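Local coordinates for serine--tRNA ligase (Pyrococcus horikoshii, PDB 2DQ0), which probably attaches serine to tRNA(Ser), and also to tRNA(Sec), using ATP, as a homodimeric class II aminoacyl-tRNA synthetase, at residues 4-8 with 33-37; 123-129 with 338-344; 225-230 with 251-255. The contacts are given in a common frame with arbitrary orientation. Residues are numbered along the deposited sequence.

How the interactions relate
Interaction 1 lies in the tRNA-binding extension; interactions 2 and 3 belong to the rest of the chain, with 3 nested inside 2. Interaction 1 (4-8 with 33-37) closes first, linking across 24 mostly helical residues the N-terminal helix 4-9 to the base of the long helix 28-65. After the coiled-coil arm, strand 124-129 opens interaction 2, which closes at 338-344 across 208 intervening residues and so adds a strand to the edge of the catalytic sheet. Within that loop, interaction 3 packs 225-230 against 251-255 beside the serine site. None touches another; centres of interactions 2 and 3 lie about 25 Å apart.

Interaction 1 (4-8 with 33-37); sequences IKLIR and ILKLD
Asp-37, Ile-7 and Arg-8 carry the largest buried areas in this contact between two helical segments, 4-8 and 33-37. Their axes pass 10.7 Å apart at a signed crossing angle of -106°, so the helices cross nearly at right angles, with the CA atoms of Arg-8 and Leu-34 nearest at 6.9 Å. Ile-7, whose CA-CB bond points toward the partner, takes chi1 and chi2 both p. Ile-7 CG1 meets Ile-33 CD1 (p, t) at 3.2 Å, and Ile-7 CD1 reaches Leu-34 CD2 (m, t) at 3.3 Å, making a small, tightly packed apolar patch. Beside this patch, Arg-8 (m, t, m) lays its CG 4.1 Å from Leu-34 CD2. With chi1 t, Asp-37 turns its carboxylate to the guanidinium edge, where Arg-8 NH2 and Asp-37 OD2 form a salt bridge of 2.6 Å, although the position of that oxygen is less certain. Ile-4 flanks the carboxylate, Ile-4 CD1 lying 3.8 Å from Asp-37 OD1. Behind the contact, Ile-33 and Leu-36 face helix 72-103, the other arm helix. The arrangement is a near-perpendicular helix crossing at the base of the antiparallel coiled-coil arm characteristic of the seryl-tRNA synthetase N-terminal domain.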
# COMPACT_ATOMS: atom_id res chain seq x y z
N ILE A 4 -29.19 11.96 17.16
CA ILE A 4 -30.08 13.10 17.16
C ILE A 4 -30.75 13.22 18.55
O ILE A 4 -30.93 14.33 19.06
CB ILE A 4 -31.13 12.97 16.03
CG1 ILE A 4 -31.69 14.35 15.65
CG2 ILE A 4 -32.21 11.98 16.42
CD1 ILE A 4 -32.26 15.14 16.77
N LYS A 5 -31.06 12.09 19.17
CA LYS A 5 -31.70 12.08 20.48
C LYS A 5 -30.90 12.89 21.50
O LYS A 5 -31.46 13.72 22.24
CB LYS A 5 -31.83 10.65 21.01
CG LYS A 5 -32.70 9.70 20.17
CD LYS A 5 -34.16 10.14 20.14
CE LYS A 5 -34.79 10.12 21.53
NZ LYS A 5 -34.75 8.76 22.14
N LEU A 6 -29.60 12.66 21.52
CA LEU A 6 -28.71 13.34 22.45
C LEU A 6 -28.71 14.86 22.32
O LEU A 6 -28.64 15.59 23.32
CB LEU A 6 -27.30 12.76 22.30
CG LEU A 6 -26.22 13.24 23.26
CD1 LEU A 6 -25.56 14.50 22.72
CD2 LEU A 6 -26.84 13.47 24.63
N ILE A 7 -28.82 15.36 21.09
CA ILE A 7 -28.82 16.80 20.92
C ILE A 7 -30.21 17.33 21.30
O ILE A 7 -30.38 18.50 21.66
CB ILE A 7 -28.43 17.24 19.46
CG1 ILE A 7 -29.54 16.85 18.48
CG2 ILE A 7 -27.11 16.58 19.02
CD1 ILE A 7 -30.64 17.88 18.39
N ARG A 8 -31.22 16.48 21.19
CA ARG A 8 -32.56 16.92 21.54
C ARG A 8 -32.74 16.92 23.05
O ARG A 8 -33.32 17.84 23.61
CB ARG A 8 -33.63 16.03 20.89
CG ARG A 8 -33.92 16.41 19.44
CD ARG A 8 -35.23 15.83 18.94
NE ARG A 8 -35.23 14.37 18.93
CZ ARG A 8 -35.53 13.63 17.88
NH1 ARG A 8 -35.50 12.31 17.97
NH2 ARG A 8 -35.86 14.20 16.73
N ILE A 33 -29.71 22.33 13.99
CA ILE A 33 -30.26 21.00 13.84
C ILE A 33 -31.58 20.90 14.60
O ILE A 33 -32.50 20.17 14.20
CB ILE A 33 -29.27 19.90 14.33
CG1 ILE A 33 -29.33 19.77 15.85
CG2 ILE A 33 -27.82 20.26 13.92
CD1 ILE A 33 -28.20 18.93 16.42
N LEU A 34 -31.68 21.67 15.68
CA LEU A 34 -32.91 21.66 16.47
C LEU A 34 -34.10 22.26 15.73
O LEU A 34 -35.18 21.66 15.70
CB LEU A 34 -32.70 22.41 17.79
CG LEU A 34 -31.96 21.59 18.85
CD1 LEU A 34 -31.84 22.41 20.13
CD2 LEU A 34 -32.70 20.30 19.11
N LYS A 35 -33.91 23.43 15.12
CA LYS A 35 -34.99 24.06 14.39
C LYS A 35 -35.33 23.23 13.15
O LYS A 35 -36.47 23.26 12.66
CB LYS A 35 -34.64 25.52 14.01
CG LYS A 35 -34.18 25.75 12.58
CD LYS A 35 -35.02 26.80 11.86
CE LYS A 35 -34.91 28.16 12.53
NZ LYS A 35 -35.82 29.19 11.94
N LEU A 36 -34.35 22.49 12.65
CA LEU A 36 -34.58 21.66 11.48
C LEU A 36 -35.37 20.44 11.91
O LEU A 36 -36.32 20.04 11.25
CB LEU A 36 -33.26 21.22 10.85
CG LEU A 36 -32.46 22.17 9.96
CD1 LEU A 36 -31.28 21.39 9.38
CD2 LEU A 36 -33.32 22.74 8.84
N ASP A 37 -34.96 19.86 13.03
CA ASP A 37 -35.61 18.67 13.57
C ASP A 37 -37.05 19.02 13.86
O ASP A 37 -37.96 18.25 13.58
CB ASP A 37 -34.91 18.22 14.86
CG ASP A 37 -35.39 16.86 15.35
OD1 ASP A 37 -35.26 15.88 14.59
OD2 ASP A 37 -35.87 16.76 16.49

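Interaction 2 (123-129 with 338-344); sequences NVPIRFW and YRVVNIC
A classic beta bulge interrupts the antiparallel pairing of strand 124-129 with 338-342: Ile-126 (phi/psi -132/-3) and Arg-127 both face Val-340, shifting the register by one. Val-340 O accepts from Ile-126 N and Val-340 N donates to Arg-127 O, each at 2.9 Å. Before the bulge, Val-124 and Asn-342 form a hydrogen-bonded pair (N to O 2.9 Å, O to N 2.7 Å); beyond it, Trp-129 and Tyr-338 do likewise (N to O 2.9 Å, O to N 3.0 Å). Pro-125/Val-341 and Phe-128/Arg-339 are non-hydrogen-bonded pairs, sharing one face. On the other, Trp-129 CB sits 3.8 Å from the ring centroid of Tyr-338 (chi1 p), a CH-pi contact. Before strand 124-129, Asn-123 OD1 accepts from Cys-344 N at 3.0 Å. Strand 354-362 pairs with the far edge of 338-342, placing 124-129 outermost on the catalytic sheet. Arg-127 and Tyr-338 reach Glu-328 of helix 316-333, while Arg-339 reaches Glu-359. Backbone bonds thus join the strands; polar and charged side chains tie them to neighbouring elements.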
# COMPACT_ATOMS: atom_id res chain seq x y z
N ASN A 123 -2.18 18.21 27.73
CA ASN A 123 -2.39 16.79 27.90
C ASN A 123 -1.87 16.47 29.29
O ASN A 123 -0.91 17.08 29.76
CB ASN A 123 -1.65 16.01 26.83
CG ASN A 123 -2.35 16.06 25.50
OD1 ASN A 123 -3.42 16.66 25.38
ND2 ASN A 123 -1.76 15.42 24.49
N VAL A 124 -2.48 15.50 29.95
CA VAL A 124 -2.07 15.16 31.29
C VAL A 124 -1.39 13.82 31.43
O VAL A 124 -1.94 12.79 31.08
CB VAL A 124 -3.30 15.19 32.24
CG1 VAL A 124 -2.90 14.73 33.63
CG2 VAL A 124 -3.89 16.60 32.30
N PRO A 125 -0.15 13.83 31.96
CA PRO A 125 0.62 12.59 32.17
C PRO A 125 -0.05 11.90 33.34
O PRO A 125 -0.41 12.57 34.30
CB PRO A 125 2.02 13.10 32.54
CG PRO A 125 2.07 14.47 31.92
CD PRO A 125 0.68 15.02 32.19
N ILE A 126 -0.23 10.58 33.27
CA ILE A 126 -0.91 9.88 34.36
C ILE A 126 -0.18 8.65 34.82
O ILE A 126 -0.60 7.99 35.76
CB ILE A 126 -2.33 9.44 33.92
CG1 ILE A 126 -2.23 8.51 32.71
CG2 ILE A 126 -3.20 10.65 33.60
CD1 ILE A 126 -3.56 7.96 32.27
N ARG A 127 0.92 8.34 34.16
CA ARG A 127 1.66 7.14 34.50
C ARG A 127 3.05 7.18 33.85
O ARG A 127 3.22 7.72 32.76
CB ARG A 127 0.83 5.93 34.01
CG ARG A 127 1.47 4.58 34.20
CD ARG A 127 0.47 3.43 34.32
NE ARG A 127 -0.38 3.11 33.16
CZ ARG A 127 -1.49 3.77 32.82
NH1 ARG A 127 -1.91 4.79 33.54
NH2 ARG A 127 -2.23 3.35 31.80
N PHE A 128 4.05 6.64 34.53
CA PHE A 128 5.40 6.63 34.00
C PHE A 128 6.02 5.27 34.23
O PHE A 128 5.73 4.63 35.23
CB PHE A 128 6.27 7.67 34.70
CG PHE A 128 5.75 9.06 34.58
CD1 PHE A 128 4.80 9.54 35.48
CD2 PHE A 128 6.24 9.92 33.60
CE1 PHE A 128 4.35 10.84 35.41
CE2 PHE A 128 5.79 11.23 33.51
CZ PHE A 128 4.85 11.70 34.42
N TRP A 129 6.91 4.85 33.33
CA TRP A 129 7.55 3.55 33.48
C TRP A 129 8.99 3.59 32.97
O TRP A 129 9.27 4.27 32.00
CB TRP A 129 6.73 2.50 32.71
CG TRP A 129 7.27 1.11 32.85
CD1 TRP A 129 6.95 0.19 33.81
CD2 TRP A 129 8.35 0.53 32.10
NE1 TRP A 129 7.77 -0.91 33.72
CE2 TRP A 129 8.64 -0.72 32.68
CE3 TRP A 129 9.10 0.96 30.99
CZ2 TRP A 129 9.66 -1.55 32.20
CZ3 TRP A 129 10.11 0.14 30.52
CH2 TRP A 129 10.38 -1.10 31.12
N TYR A 338 8.74 5.22 29.20
CA TYR A 338 7.67 6.03 28.63
C TYR A 338 6.80 6.61 29.73
O TYR A 338 7.00 6.37 30.92
CB TYR A 338 6.80 5.14 27.73
CG TYR A 338 6.02 4.06 28.48
CD1 TYR A 338 4.82 4.36 29.12
CD2 TYR A 338 6.51 2.75 28.59
CE1 TYR A 338 4.11 3.39 29.85
CE2 TYR A 338 5.81 1.76 29.32
CZ TYR A 338 4.61 2.09 29.95
OH TYR A 338 3.94 1.16 30.72
N ARG A 339 5.82 7.38 29.29
CA ARG A 339 4.86 7.98 30.19
C ARG A 339 3.55 7.92 29.38
O ARG A 339 3.57 8.10 28.17
CB ARG A 339 5.26 9.44 30.49
CG ARG A 339 5.10 10.40 29.32
CD ARG A 339 5.48 11.82 29.64
NE ARG A 339 4.93 12.69 28.61
CZ ARG A 339 4.71 13.99 28.74
NH1 ARG A 339 4.19 14.69 27.74
NH2 ARG A 339 5.00 14.60 29.88
N VAL A 340 2.43 7.59 30.01
CA VAL A 340 1.21 7.56 29.22
C VAL A 340 0.43 8.80 29.59
O VAL A 340 0.42 9.22 30.74
CB VAL A 340 0.37 6.25 29.39
CG1 VAL A 340 1.09 5.27 30.27
CG2 VAL A 340 -1.03 6.58 29.87
N VAL A 341 -0.21 9.37 28.59
CA VAL A 341 -0.92 10.61 28.78
C VAL A 341 -2.41 10.55 28.49
O VAL A 341 -2.86 9.78 27.65
CB VAL A 341 -0.24 11.68 27.88
CG1 VAL A 341 -1.13 12.88 27.70
CG2 VAL A 341 1.09 12.09 28.48
N ASN A 342 -3.19 11.35 29.21
CA ASN A 342 -4.61 11.44 28.96
C ASN A 342 -4.71 12.69 28.11
O ASN A 342 -4.39 13.80 28.54
CB ASN A 342 -5.40 11.60 30.24
CG ASN A 342 -6.92 11.61 30.00
OD1 ASN A 342 -7.39 11.54 28.85
ND2 ASN A 342 -7.68 11.70 31.09
N ILE A 343 -5.15 12.51 26.88
CA ILE A 343 -5.26 13.62 25.97
C ILE A 343 -6.43 14.50 26.30
O ILE A 343 -7.52 14.01 26.58
CB ILE A 343 -5.32 13.09 24.55
CG1 ILE A 343 -3.96 12.43 24.25
CG2 ILE A 343 -5.69 14.21 23.55
CD1 ILE A 343 -3.93 11.70 22.96
N CYS A 344 -6.18 15.81 26.28
CA CYS A 344 -7.19 16.80 26.60
C CYS A 344 -8.19 17.08 25.49
O CYS A 344 -8.01 16.66 24.34
CB CYS A 344 -6.51 18.11 27.08
SG CYS A 344 -5.61 19.14 25.87

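Interaction 3 (225-230 with 251-255); sequences VEEGST and PTAEH. With SSA (5'-O-(N-(L-seryl)-sulfamoyl)adenosine), chain G.
His-255, on helix 254-259, has the largest buried area of the contact. Its CA-CB bond points toward segment 225-230, and chi1 m (-60°) sets its ring against Ser-229. The CA atoms of His-255 and Ser-229 are 5.6 Å apart, and Ser-229 CB sits over the face of the imidazole, 3.6 Å from the ring centroid of His-255, in a CH-pi contact. Ser-229 itself (chi1 m) turns its hydroxyl back along its own segment, Ser-229 OG donating to Val-225 O at 2.7 Å. Thr-230 (chi1 p) places CG2 beside the same ring, and Glu-226 (m, m) brings its OE1 3.6 Å from Pro-251 CD. Two side chains of 251-255 turn to the seryl-adenylate analogue instead. Thr-252 (chi1 t) caps the following helix, Thr-252 OG1 accepting from Glu-254 N at 2.9 Å, and takes a weak hydrogen bond from SSA N10 at 3.1 Å. Glu-254, extended with chi1 and chi2 t, accepts from SSA N10 through OE1 at a very short 2.4 Å; Gln-381 bonds to both its OE2 and Ser-229 O. The chemistry implies two roles in one short segment: His-255 packs into the protein, while the Thr-252 hydroxyl and Glu-254 carboxylate recognise the amino group of the seryl moiety.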
# COMPACT_ATOMS: atom_id res chain seq x y z
N VAL A 225 -16.18 3.50 3.96
CA VAL A 225 -15.54 3.01 5.17
C VAL A 225 -14.59 4.07 5.74
O VAL A 225 -14.30 4.04 6.94
CB VAL A 225 -14.83 1.63 4.94
CG1 VAL A 225 -15.09 1.15 3.54
CG2 VAL A 225 -13.36 1.71 5.29
N GLU A 226 -14.13 5.00 4.90
CA GLU A 226 -13.25 6.07 5.38
C GLU A 226 -14.09 7.12 6.05
O GLU A 226 -13.70 7.64 7.11
CB GLU A 226 -12.45 6.73 4.25
CG GLU A 226 -11.19 5.97 3.89
CD GLU A 226 -10.40 5.52 5.11
OE1 GLU A 226 -9.76 6.37 5.79
OE2 GLU A 226 -10.42 4.31 5.40
N GLU A 227 -15.24 7.46 5.46
CA GLU A 227 -16.05 8.47 6.11
C GLU A 227 -16.79 7.86 7.30
O GLU A 227 -17.28 8.57 8.17
CB GLU A 227 -16.99 9.16 5.11
CG GLU A 227 -17.99 8.33 4.42
CD GLU A 227 -18.48 8.99 3.13
OE1 GLU A 227 -19.34 8.38 2.45
OE2 GLU A 227 -18.00 10.11 2.80
N GLY A 228 -16.79 6.54 7.37
CA GLY A 228 -17.44 5.89 8.48
C GLY A 228 -16.48 5.78 9.65
O GLY A 228 -16.91 5.54 10.78
N SER A 229 -15.20 6.01 9.39
CA SER A 229 -14.16 5.87 10.42
C SER A 229 -13.54 7.12 11.04
O SER A 229 -12.99 7.04 12.15
CB SER A 229 -13.03 4.99 9.88
OG SER A 229 -13.46 3.69 9.51
N THR A 230 -13.59 8.25 10.34
CA THR A 230 -13.00 9.50 10.85
C THR A 230 -13.77 10.70 10.39
O THR A 230 -14.85 10.58 9.82
CB THR A 230 -11.53 9.75 10.38
OG1 THR A 230 -11.43 9.51 8.97
CG2 THR A 230 -10.57 8.89 11.12
N PRO A 251 -5.06 4.61 6.19
CA PRO A 251 -4.08 5.31 7.03
C PRO A 251 -3.79 4.53 8.29
O PRO A 251 -2.95 4.91 9.09
CB PRO A 251 -4.78 6.64 7.34
CG PRO A 251 -6.21 6.23 7.40
CD PRO A 251 -6.36 5.31 6.22
N THR A 252 -4.49 3.41 8.45
CA THR A 252 -4.35 2.55 9.62
C THR A 252 -5.29 1.37 9.41
O THR A 252 -6.34 1.54 8.80
CB THR A 252 -4.79 3.26 10.92
OG1 THR A 252 -5.19 2.29 11.88
CG2 THR A 252 -5.93 4.20 10.66
N ALA A 253 -4.92 0.19 9.91
CA ALA A 253 -5.75 -1.00 9.74
C ALA A 253 -7.07 -0.78 10.44
O ALA A 253 -8.06 -1.45 10.15
CB ALA A 253 -5.04 -2.24 10.30
N GLU A 254 -7.08 0.17 11.38
CA GLU A 254 -8.28 0.54 12.13
C GLU A 254 -9.50 0.70 11.21
O GLU A 254 -10.55 0.07 11.44
CB GLU A 254 -8.04 1.86 12.87
CG GLU A 254 -9.19 2.32 13.74
CD GLU A 254 -9.19 3.81 13.98
OE1 GLU A 254 -8.09 4.40 14.12
OE2 GLU A 254 -10.30 4.40 14.05
N HIS A 255 -9.36 1.52 10.17
CA HIS A 255 -10.46 1.78 9.22
C HIS A 255 -11.05 0.54 8.54
O HIS A 255 -12.26 0.37 8.56
CB HIS A 255 -10.05 2.81 8.17
CG HIS A 255 -9.68 4.14 8.74
ND1 HIS A 255 -9.73 4.41 10.10
CD2 HIS A 255 -9.29 5.29 8.14
CE1 HIS A 255 -9.41 5.67 10.30
NE2 HIS A 255 -9.13 6.23 9.14
N10 SSA G . -5.85 3.60 14.64
CA SSA G . -5.22 4.47 15.65
CB SSA G . -4.55 3.66 16.73
OG SSA G . -3.36 3.01 16.27
C9 SSA G . -4.16 5.41 15.07
O9 SSA G . -3.81 5.31 13.90
N8 SSA G . -3.67 6.34 15.90
S1 SSA G . -2.52 7.34 15.39
O1S SSA G . -3.12 8.10 14.30
O2S SSA G . -2.04 8.03 16.58
O5' SSA G . -1.42 6.38 14.82
C5' SSA G . -0.85 5.40 15.66
C4' SSA G . 0.64 5.49 15.70
O4' SSA G . 1.20 5.28 14.40
C3' SSA G . 1.26 6.80 16.16
O3' SSA G . 1.20 6.90 17.56
C2' SSA G . 2.69 6.56 15.70
O2' SSA G . 3.41 5.63 16.48
C1' SSA G . 2.44 5.97 14.30
N9 SSA G . 2.28 6.98 13.25
C8 SSA G . 1.19 7.79 12.97
N7 SSA G . 1.38 8.58 11.95
C5 SSA G . 2.68 8.29 11.53
C6 SSA G . 3.49 8.81 10.49
N6 SSA G . 3.09 9.76 9.66
N1 SSA G . 4.75 8.28 10.34
C2 SSA G . 5.14 7.30 11.18
N3 SSA G . 4.46 6.74 12.20
C4 SSA G . 3.23 7.29 12.33